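Local coordinates for protein methyltransferase (Streptomyces avermitilis, PDB 3GIW) that is of unknown function but probably transfers methyl groups from S-adenosylmethionine, at residues R16-R26 with N113-S121; V170-A179 with Y217-R227. All coordinates share one frame; numbering follows the deposited sequence.

Contact 1: R16-R26 with N113-S121; sequences RIDTESAHSAR and NDPIVLTLS
Pro115 presses its CB over one face of the Arg16 guanidinium, with NH1 of Arg16 3.6 Å from that CB, and this proline and arginine have the largest areas buried by the contact. The Arg16 chain bends at chi3 (73°), which brings one face of the guanidinium against Pro115 CB, offset toward its rim. A water joins Arg16 NH1 to Pro115 O, while Glu137, on strand 132-137, takes the charge of Arg16 in a salt bridge. Next to it, Ile17 CD1 rests 3.6 Å from Ile116 CA and also meets Thr119 CG2.

Asp114 follows strand 107-112 in the Rossmann-like fold and N-caps the short helix 115-119, its OD1 accepting from Ile116 N at 2.9 Å. Asp114 OD1 also receives Arg26 NH2 at 2.9 Å in an almost straight bond (179°), and Asp114 OD2 receives Arg26 NE at 3.2 Å through its syn lone pair, a side-on salt bridge. Arg26 NH2 and NH1 also grip Ile17 O end-on, NH2 at 2.7 Å, and His23 ND1 sits over one face of the guanidinium. Buried Asp114 would probably lose its charge partner, and Ile17 O both its guanidinium donors, with an alanine in place of this arginine, leaving the N-terminal loop free to shift. One buried arginine thus ties carboxylate, helix cap and N-terminal carbonyl together, and its positive charge is likely to favour an ionised Asp114.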
loop_
_atom_site.group_PDB
_atom_site.type_symbol
_atom_site.label_atom_id
_atom_site.label_comp_id
_atom_site.label_asym_id
_atom_site.label_seq_id
_atom_site.Cartn_x
_atom_site.Cartn_y
_atom_site.Cartn_z
ATOM N N ARG A 16 13.999 0.013 -19.930
ATOM C CA ARG A 16 13.323 0.782 -18.829
ATOM C C ARG A 16 13.398 0.079 -17.478
ATOM O O ARG A 16 13.439 0.731 -16.445
ATOM C CB ARG A 16 11.836 1.001 -19.128
ATOM C CG ARG A 16 11.510 1.799 -20.377
ATOM C CD ARG A 16 10.077 2.308 -20.275
ATOM N NE ARG A 16 9.993 3.388 -19.288
ATOM C CZ ARG A 16 9.043 3.536 -18.364
ATOM N NH1 ARG A 16 8.042 2.656 -18.227
ATOM N NH2 ARG A 16 9.119 4.581 -17.552
ATOM N N ILE A 17 13.403 -1.245 -17.499
ATOM C CA ILE A 17 13.230 -2.069 -16.293
ATOM C C ILE A 17 14.375 -2.021 -15.266
ATOM O O ILE A 17 14.141 -2.246 -14.083
ATOM C CB ILE A 17 12.980 -3.559 -16.683
ATOM C CG1 ILE A 17 11.716 -3.692 -17.530
ATOM C CG2 ILE A 17 12.891 -4.468 -15.433
ATOM C CD1 ILE A 17 10.464 -3.439 -16.784
ATOM N N ASP A 18 15.602 -1.750 -15.693
ATOM C CA ASP A 18 16.779 -1.803 -14.793
ATOM C C ASP A 18 16.815 -3.076 -13.920
ATOM O O ASP A 18 16.601 -3.041 -12.699
ATOM C CB ASP A 18 16.889 -0.542 -13.931
ATOM C CG ASP A 18 18.178 -0.503 -13.083
ATOM O OD1 ASP A 18 19.153 -1.229 -13.387
ATOM O OD2 ASP A 18 18.201 0.247 -12.079
ATOM N N THR A 19 17.107 -4.196 -14.564
ATOM C CA THR A 19 17.146 -5.496 -13.900
ATOM C C THR A 19 18.369 -5.730 -13.021
ATOM O O THR A 19 18.395 -6.709 -12.281
ATOM C CB THR A 19 17.104 -6.638 -14.920
ATOM O OG1 THR A 19 18.305 -6.612 -15.703
ATOM C CG2 THR A 19 15.871 -6.521 -15.799
ATOM N N GLU A 20 19.378 -4.860 -13.094
ATOM C CA GLU A 20 20.615 -5.080 -12.362
ATOM C C GLU A 20 20.641 -4.462 -10.967
ATOM O O GLU A 20 21.575 -4.728 -10.223
ATOM C CB GLU A 20 21.825 -4.605 -13.180
ATOM C CG GLU A 20 21.987 -5.331 -14.512
ATOM C CD GLU A 20 21.922 -6.849 -14.373
ATOM O OE1 GLU A 20 22.883 -7.439 -13.813
ATOM O OE2 GLU A 20 20.904 -7.451 -14.821
ATOM N N SER A 21 19.637 -3.648 -10.624
ATOM C CA SER A 21 19.531 -3.122 -9.262
ATOM C C SER A 21 18.222 -3.567 -8.628
ATOM O O SER A 21 17.240 -3.825 -9.314
ATOM C CB SER A 21 19.641 -1.601 -9.258
ATOM O OG SER A 21 18.495 -1.007 -9.837
ATOM N N ALA A 22 18.228 -3.678 -7.300
ATOM C CA ALA A 22 17.027 -4.097 -6.551
ATOM C C ALA A 22 15.981 -2.983 -6.553
ATOM O O ALA A 22 16.320 -1.782 -6.496
ATOM C CB ALA A 22 17.391 -4.484 -5.118
ATOM N N HIS A 23 14.707 -3.385 -6.623
ATOM C CA HIS A 23 13.574 -2.478 -6.529
ATOM C C HIS A 23 12.592 -2.958 -5.460
ATOM O O HIS A 23 12.300 -4.143 -5.367
ATOM C CB HIS A 23 12.796 -2.360 -7.862
ATOM C CG HIS A 23 13.561 -1.720 -8.989
ATOM N ND1 HIS A 23 14.668 -2.291 -9.586
ATOM C CD2 HIS A 23 13.323 -0.576 -9.669
ATOM C CE1 HIS A 23 15.100 -1.502 -10.557
ATOM N NE2 HIS A 23 14.296 -0.459 -10.636
ATOM N N SER A 24 12.034 -2.030 -4.706
ATOM C CA SER A 24 11.221 -2.408 -3.548
ATOM C C SER A 24 10.023 -3.328 -3.915
ATOM O O SER A 24 9.730 -4.311 -3.200
ATOM C CB SER A 24 10.743 -1.188 -2.743
ATOM O OG SER A 24 9.945 -0.327 -3.501
ATOM N N ALA A 25 9.302 -3.034 -5.000
ATOM C CA ALA A 25 8.126 -3.835 -5.339
ATOM C C ALA A 25 8.500 -5.260 -5.685
ATOM O O ALA A 25 7.744 -6.206 -5.451
ATOM C CB ALA A 25 7.399 -3.201 -6.508
ATOM N N ARG A 26 9.656 -5.413 -6.326
ATOM C CA ARG A 26 10.155 -6.707 -6.762
ATOM C C ARG A 26 10.705 -7.544 -5.594
ATOM O O ARG A 26 10.527 -8.767 -5.561
ATOM C CB ARG A 26 11.236 -6.521 -7.852
ATOM C CG ARG A 26 10.753 -5.691 -9.065
ATOM C CD ARG A 26 11.880 -5.342 -10.023
ATOM N NE ARG A 26 11.563 -4.110 -10.774
ATOM C CZ ARG A 26 12.344 -3.632 -11.750
ATOM N NH1 ARG A 26 13.478 -4.264 -12.054
ATOM N NH2 ARG A 26 11.994 -2.533 -12.404
ATOM N N ASN A 113 5.289 3.897 -9.859
ATOM C CA ASN A 113 6.383 4.464 -10.631
ATOM C C ASN A 113 7.457 3.447 -11.059
ATOM O O ASN A 113 8.380 3.827 -11.763
ATOM C CB ASN A 113 7.000 5.688 -9.934
ATOM C CG ASN A 113 7.752 5.358 -8.700
ATOM O OD1 ASN A 113 7.716 4.244 -8.191
ATOM N ND2 ASN A 113 8.445 6.367 -8.160
ATOM N N ASP A 114 7.343 2.183 -10.657
ATOM C CA ASP A 114 8.285 1.154 -11.107
ATOM C C ASP A 114 7.869 0.722 -12.515
ATOM O O ASP A 114 6.765 0.221 -12.677
ATOM C CB ASP A 114 8.279 -0.018 -10.137
ATOM C CG ASP A 114 9.290 -1.089 -10.495
ATOM O OD1 ASP A 114 9.594 -1.167 -11.698
ATOM O OD2 ASP A 114 9.754 -1.811 -9.577
ATOM N N PRO A 115 8.728 0.932 -13.538
ATOM C CA PRO A 115 8.376 0.519 -14.902
ATOM C C PRO A 115 7.913 -0.952 -15.076
ATOM O O PRO A 115 7.189 -1.233 -16.033
ATOM C CB PRO A 115 9.664 0.773 -15.685
ATOM C CG PRO A 115 10.353 1.827 -14.905
ATOM C CD PRO A 115 10.055 1.577 -13.500
ATOM N N ILE A 116 8.314 -1.884 -14.204
ATOM C CA ILE A 116 7.853 -3.280 -14.349
ATOM C C ILE A 116 6.321 -3.396 -14.175
ATOM O O ILE A 116 5.648 -4.253 -14.775
ATOM C CB ILE A 116 8.574 -4.217 -13.356
ATOM C CG1 ILE A 116 8.488 -5.673 -13.838
ATOM C CG2 ILE A 116 8.017 -4.087 -11.904
ATOM C CD1 ILE A 116 9.319 -6.660 -12.996
ATOM N N VAL A 117 5.726 -2.514 -13.357
ATOM C CA VAL A 117 4.272 -2.605 -13.132
ATOM C C VAL A 117 3.509 -2.357 -14.451
ATOM O O VAL A 117 2.552 -3.066 -14.790
ATOM C CB VAL A 117 3.788 -1.710 -11.943
ATOM C CG1 VAL A 117 2.267 -1.888 -11.714
ATOM C CG2 VAL A 117 4.574 -2.086 -10.682
ATOM N N LEU A 118 3.931 -1.351 -15.206
ATOM C CA LEU A 118 3.330 -1.097 -16.515
ATOM C C LEU A 118 3.362 -2.380 -17.384
ATOM O O LEU A 118 2.373 -2.711 -18.002
ATOM C CB LEU A 118 4.042 0.056 -17.230
ATOM C CG LEU A 118 3.435 0.423 -18.601
ATOM C CD1 LEU A 118 1.958 0.846 -18.511
ATOM C CD2 LEU A 118 4.296 1.495 -19.281
ATOM N N THR A 119 4.485 -3.099 -17.380
ATOM C CA THR A 119 4.562 -4.332 -18.192
ATOM C C THR A 119 3.581 -5.416 -17.771
ATOM O O THR A 119 3.262 -6.306 -18.579
ATOM C CB THR A 119 5.982 -4.948 -18.219
ATOM O OG1 THR A 119 6.285 -5.619 -16.989
ATOM C CG2 THR A 119 7.039 -3.866 -18.540
ATOM N N LEU A 120 3.133 -5.351 -16.518
ATOM C CA LEU A 120 2.224 -6.317 -15.906
ATOM C C LEU A 120 0.803 -5.762 -15.778
ATOM O O LEU A 120 -0.030 -6.334 -15.082
ATOM C CB LEU A 120 2.768 -6.737 -14.535
ATOM C CG LEU A 120 4.104 -7.465 -14.602
ATOM C CD1 LEU A 120 4.802 -7.487 -13.246
ATOM C CD2 LEU A 120 3.871 -8.871 -15.081
ATOM N N SER A 121 0.515 -4.657 -16.453
ATOM C CA SER A 121 -0.730 -3.941 -16.182
ATOM C C SER A 121 -1.994 -4.600 -16.774
ATOM O O SER A 121 -3.070 -4.249 -16.369
ATOM C CB SER A 121 -0.636 -2.459 -16.559
ATOM O OG SER A 121 -0.402 -2.300 -17.919
HETATM O O HOH W 1 7.799 -0.244 -18.629
HETATM O O HOH W 2 9.657 -0.912 -7.008
#

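Contact 2: V170-A179 with Y217-R227; sequences VHFVLDEDDA and YAARNMPMRLR
Asp175 OD2, in one of the two conformers of this side chain, takes two nitrogens of Arg225, NE at 2.9 Å and NH2 at 3.1 Å, although the carboxylate and guanidinium planes stand 74° apart. This pair heads a salt-bridge network in the Rossmann-like fold, joining the loop after strand 163-167 to the segment that leaves helix 207-219 by a Schellman motif. The Arg225 chain bends at chi2 (59°) toward Asp175, and Glu231 is a second partner of its NH2. Arg227 runs extended, with Arg225 CG over one face of its guanidinium, offset toward the rim; its NH2 makes a long salt bridge to Asp175 OD1, and weak bonds run from Arg227 NH1 to Val170 O and from Arg227 NH2 to Val173 O.

A single backbone bond, Arg225 N to His171 O at 2.8 Å, pins the middle. Beside it Leu174 CD1 packs against Pro223 CB at 4.0 Å. At the other end the Phe172 ring meets Tyr217 obliquely, its CE1 3.8 Å from Tyr217 CD1, and selenomethionine Met224, in the conformer described, adds an oblique Met-aromatic contact. One water donates to both Phe172 O and Pro223 O, 2.7 Å from Pro223 O.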
loop_
_atom_site.group_PDB
_atom_site.type_symbol
_atom_site.label_atom_id
_atom_site.label_comp_id
_atom_site.label_asym_id
_atom_site.label_seq_id
_atom_site.Cartn_x
_atom_site.Cartn_y
_atom_site.Cartn_z
ATOM N N VAL A 170 4.709 4.476 1.998
ATOM C CA VAL A 170 5.046 5.760 2.547
ATOM C C VAL A 170 6.424 5.807 3.239
ATOM O O VAL A 170 7.083 6.884 3.343
ATOM C CB VAL A 170 3.883 6.285 3.451
ATOM C CG1 VAL A 170 3.981 5.748 4.879
ATOM C CG2 VAL A 170 3.888 7.817 3.414
ATOM N N HIS A 171 6.887 4.665 3.723
ATOM C CA HIS A 171 8.205 4.613 4.378
ATOM C C HIS A 171 9.356 4.806 3.380
ATOM O O HIS A 171 10.498 5.000 3.789
ATOM C CB HIS A 171 8.375 3.315 5.168
ATOM C CG HIS A 171 7.615 2.172 4.592
ATOM N ND1 HIS A 171 6.349 1.831 5.007
ATOM C CD2 HIS A 171 7.893 1.374 3.539
ATOM C CE1 HIS A 171 5.923 0.800 4.298
ATOM N NE2 HIS A 171 6.842 0.506 3.394
ATOM N N PHE A 172 9.056 4.781 2.080
ATOM C CA PHE A 172 10.035 5.130 1.060
ATOM C C PHE A 172 10.081 6.629 0.693
ATOM O O PHE A 172 10.915 7.062 -0.105
ATOM C CB PHE A 172 9.868 4.263 -0.204
ATOM C CG PHE A 172 10.099 2.803 0.040
ATOM C CD1 PHE A 172 11.390 2.344 0.364
ATOM C CD2 PHE A 172 9.046 1.907 -0.050
ATOM C CE1 PHE A 172 11.611 0.990 0.597
ATOM C CE2 PHE A 172 9.261 0.537 0.200
ATOM C CZ PHE A 172 10.535 0.101 0.506
ATOM N N VAL A 173 9.176 7.399 1.298
ATOM C CA VAL A 173 9.188 8.848 1.260
ATOM C C VAL A 173 9.828 9.326 2.591
ATOM O O VAL A 173 9.260 9.221 3.719
ATOM C CB VAL A 173 7.767 9.449 1.120
ATOM C CG1 VAL A 173 7.868 10.980 0.847
ATOM C CG2 VAL A 173 6.912 8.727 0.007
ATOM N N LEU A 174 10.971 9.921 2.399
ATOM C CA LEU A 174 11.757 10.580 3.417
ATOM C C LEU A 174 11.268 12.035 3.636
ATOM O O LEU A 174 10.617 12.664 2.755
ATOM C CB LEU A 174 13.240 10.535 3.011
ATOM C CG LEU A 174 14.021 9.188 2.985
ATOM C CD1 LEU A 174 15.189 9.088 4.019
ATOM C CD2 LEU A 174 13.134 7.912 3.066
ATOM N N ASP A 175 11.592 12.509 4.840
ATOM C CA ASP A 175 10.960 13.695 5.400
ATOM C C ASP A 175 11.117 14.972 4.583
ATOM O O ASP A 175 10.225 15.836 4.624
ATOM C CB ASP A 175 11.441 13.912 6.835
ATOM C CG ASP A 175 10.731 13.017 7.835
ATOM O OD1 ASP A 175 9.632 12.485 7.531
ATOM O OD2 ASP A 175 11.278 12.862 8.947
ATOM N N GLU A 176 12.205 15.102 3.830
ATOM C CA GLU A 176 12.404 16.310 3.035
ATOM C C GLU A 176 11.311 16.548 1.976
ATOM O O GLU A 176 11.115 17.673 1.544
ATOM C CB GLU A 176 13.806 16.348 2.399
ATOM C CG GLU A 176 13.948 15.564 1.101
ATOM C CD GLU A 176 15.396 15.387 0.682
ATOM O OE1 GLU A 176 16.055 14.453 1.209
ATOM O OE2 GLU A 176 15.864 16.174 -0.182
ATOM N N ASP A 177 10.589 15.488 1.567
ATOM C CA ASP A 177 9.479 15.656 0.595
ATOM C C ASP A 177 8.084 15.741 1.252
ATOM O O ASP A 177 7.072 15.872 0.556
ATOM C CB ASP A 177 9.477 14.525 -0.446
ATOM C CG ASP A 177 10.632 14.635 -1.421
ATOM O OD1 ASP A 177 10.745 15.685 -2.107
ATOM O OD2 ASP A 177 11.424 13.663 -1.462
ATOM N N ASP A 178 8.065 15.713 2.572
ATOM C CA ASP A 178 6.842 15.882 3.382
ATOM C C ASP A 178 5.777 14.856 3.034
ATOM O O ASP A 178 4.746 15.199 2.444
ATOM C CB ASP A 178 6.253 17.300 3.268
ATOM C CG ASP A 178 5.146 17.541 4.270
ATOM O OD1 ASP A 178 5.103 16.840 5.297
ATOM O OD2 ASP A 178 4.309 18.423 4.041
ATOM N N ALA A 179 5.979 13.597 3.447
ATOM C CA ALA A 179 5.028 12.538 3.184
ATOM C C ALA A 179 3.620 12.861 3.669
ATOM O O ALA A 179 2.648 12.566 2.975
ATOM C CB ALA A 179 5.499 11.181 3.779
ATOM N N TYR A 217 18.157 -1.732 2.920
ATOM C CA TYR A 217 17.480 -0.897 1.894
ATOM C C TYR A 217 18.247 0.382 1.527
ATOM O O TYR A 217 18.447 0.649 0.349
ATOM C CB TYR A 217 16.058 -0.524 2.332
ATOM C CG TYR A 217 14.979 -1.571 2.111
ATOM C CD1 TYR A 217 14.301 -1.657 0.891
ATOM C CD2 TYR A 217 14.586 -2.401 3.140
ATOM C CE1 TYR A 217 13.289 -2.605 0.682
ATOM C CE2 TYR A 217 13.562 -3.319 2.955
ATOM C CZ TYR A 217 12.934 -3.441 1.711
ATOM O OH TYR A 217 11.895 -4.354 1.546
ATOM N N ALA A 218 18.700 1.127 2.532
ATOM C CA ALA A 218 19.502 2.347 2.286
ATOM C C ALA A 218 20.782 2.028 1.520
ATOM O O ALA A 218 21.149 2.791 0.627
ATOM C CB ALA A 218 19.803 3.079 3.587
ATOM N N ALA A 219 21.426 0.886 1.810
ATOM C CA ALA A 219 22.671 0.506 1.140
ATOM C C ALA A 219 22.465 0.205 -0.338
ATOM O O ALA A 219 23.407 0.283 -1.161
ATOM C CB ALA A 219 23.290 -0.690 1.838
ATOM N N ARG A 220 21.226 -0.088 -0.695
ATOM C CA ARG A 220 20.810 -0.376 -2.071
ATOM C C ARG A 220 19.967 0.764 -2.668
ATOM O O ARG A 220 19.154 0.546 -3.571
ATOM C CB ARG A 220 20.051 -1.713 -2.085
ATOM C CG ARG A 220 20.937 -2.911 -1.784
ATOM C CD ARG A 220 20.095 -4.177 -1.616
ATOM N NE ARG A 220 20.923 -5.341 -1.322
ATOM C CZ ARG A 220 21.453 -5.627 -0.137
ATOM N NH1 ARG A 220 21.306 -4.804 0.895
ATOM N NH2 ARG A 220 22.202 -6.710 0.013
ATOM N N ASN A 221 20.198 1.983 -2.166
ATOM C CA ASN A 221 19.605 3.198 -2.739
ATOM C C ASN A 221 18.082 3.301 -2.578
ATOM O O ASN A 221 17.408 3.944 -3.391
ATOM C CB ASN A 221 20.010 3.321 -4.226
ATOM C CG ASN A 221 19.865 4.735 -4.777
ATOM O OD1 ASN A 221 20.185 5.714 -4.112
ATOM N ND2 ASN A 221 19.379 4.835 -6.009
HETATM N N MSE A 222 17.551 2.703 -1.514
HETATM C CA MSE A 222 16.135 2.796 -1.180
HETATM C C MSE A 222 15.994 3.200 0.284
HETATM O O MSE A 222 15.451 2.434 1.088
HETATM C CB MSE A 222 15.436 1.444 -1.398
HETATM C CG MSE A 222 15.463 0.952 -2.827
HETATM SE SE MSE A 222 14.835 -0.873 -3.059
HETATM C CE MSE A 222 16.496 -1.743 -2.295
ATOM N N PRO A 223 16.421 4.433 0.624
ATOM C CA PRO A 223 16.351 4.769 2.049
ATOM C C PRO A 223 14.907 4.816 2.575
ATOM O O PRO A 223 13.956 5.139 1.834
ATOM C CB PRO A 223 17.020 6.142 2.123
ATOM C CG PRO A 223 16.819 6.731 0.766
ATOM C CD PRO A 223 16.924 5.549 -0.193
HETATM N N MSE A 224 14.751 4.441 3.839
HETATM C CA MSE A 224 13.465 4.366 4.488
HETATM C C MSE A 224 13.335 5.367 5.627
HETATM O O MSE A 224 14.322 5.729 6.268
HETATM C CB MSE A 224 13.299 2.988 5.102
HETATM C CG MSE A 224 13.349 1.865 4.102
HETATM SE SE MSE A 224 12.827 0.268 4.989
HETATM C CE MSE A 224 10.952 0.608 5.056
ATOM N N ARG A 225 12.111 5.778 5.881
ATOM C CA ARG A 225 11.750 6.528 7.054
ATOM C C ARG A 225 10.705 5.696 7.809
ATOM O O ARG A 225 9.548 5.649 7.410
ATOM C CB ARG A 225 11.198 7.901 6.707
ATOM C CG ARG A 225 10.727 8.680 7.925
ATOM C CD ARG A 225 11.862 8.896 8.955
ATOM N NE ARG A 225 11.535 10.064 9.752
ATOM C CZ ARG A 225 10.837 10.055 10.880
ATOM N NH1 ARG A 225 10.443 8.942 11.462
ATOM N NH2 ARG A 225 10.559 11.215 11.476
ATOM N N LEU A 226 11.153 5.025 8.867
ATOM C CA LEU A 226 10.287 4.286 9.783
ATOM C C LEU A 226 9.778 5.219 10.859
ATOM O O LEU A 226 10.510 6.106 11.317
ATOM C CB LEU A 226 11.030 3.041 10.326
ATOM C CG LEU A 226 11.504 2.077 9.231
ATOM C CD1 LEU A 226 12.269 0.960 9.919
ATOM C CD2 LEU A 226 10.369 1.526 8.343
ATOM N N ARG A 227 8.526 5.018 11.251
ATOM C CA ARG A 227 7.804 5.947 12.104
ATOM C C ARG A 227 7.283 5.344 13.408
ATOM O O ARG A 227 6.959 4.140 13.458
ATOM C CB ARG A 227 6.635 6.531 11.299
ATOM C CG ARG A 227 7.063 7.500 10.242
ATOM C CD ARG A 227 5.906 8.016 9.371
ATOM N NE ARG A 227 6.408 9.051 8.450
ATOM C CZ ARG A 227 6.946 8.814 7.255
ATOM N NH1 ARG A 227 7.040 7.606 6.756
ATOM N NH2 ARG A 227 7.363 9.840 6.514
HETATM O O HOH W 3 13.333 5.863 -0.677
HETATM O O HOH W 4 7.136 11.629 9.693
#

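Contact 1 and contact 2 have centres about 18 Å apart and meet at the start of helix 24-31, where Ser24 CB lies 3.5 Å from Phe172 CZ and Ser24 N lies 3.4 Å from the selenium of Met222. Both border the S-adenosyl-L-homocysteine site, empty of that ligand here. In contact 1 the side chain of Asp114 is about 3 Å from that of the binding residue Asp112; in contact 2 that of Val173 is about 4 Å from that of Met140. Tyr28, another binding residue, is about 6 Å from both Ala25 and Tyr217, between side chains. An unidentified molecule, probably from the crystallisation liquor, hydrogen-bonds to His171 NE2 and may mark a pocket near contact 2.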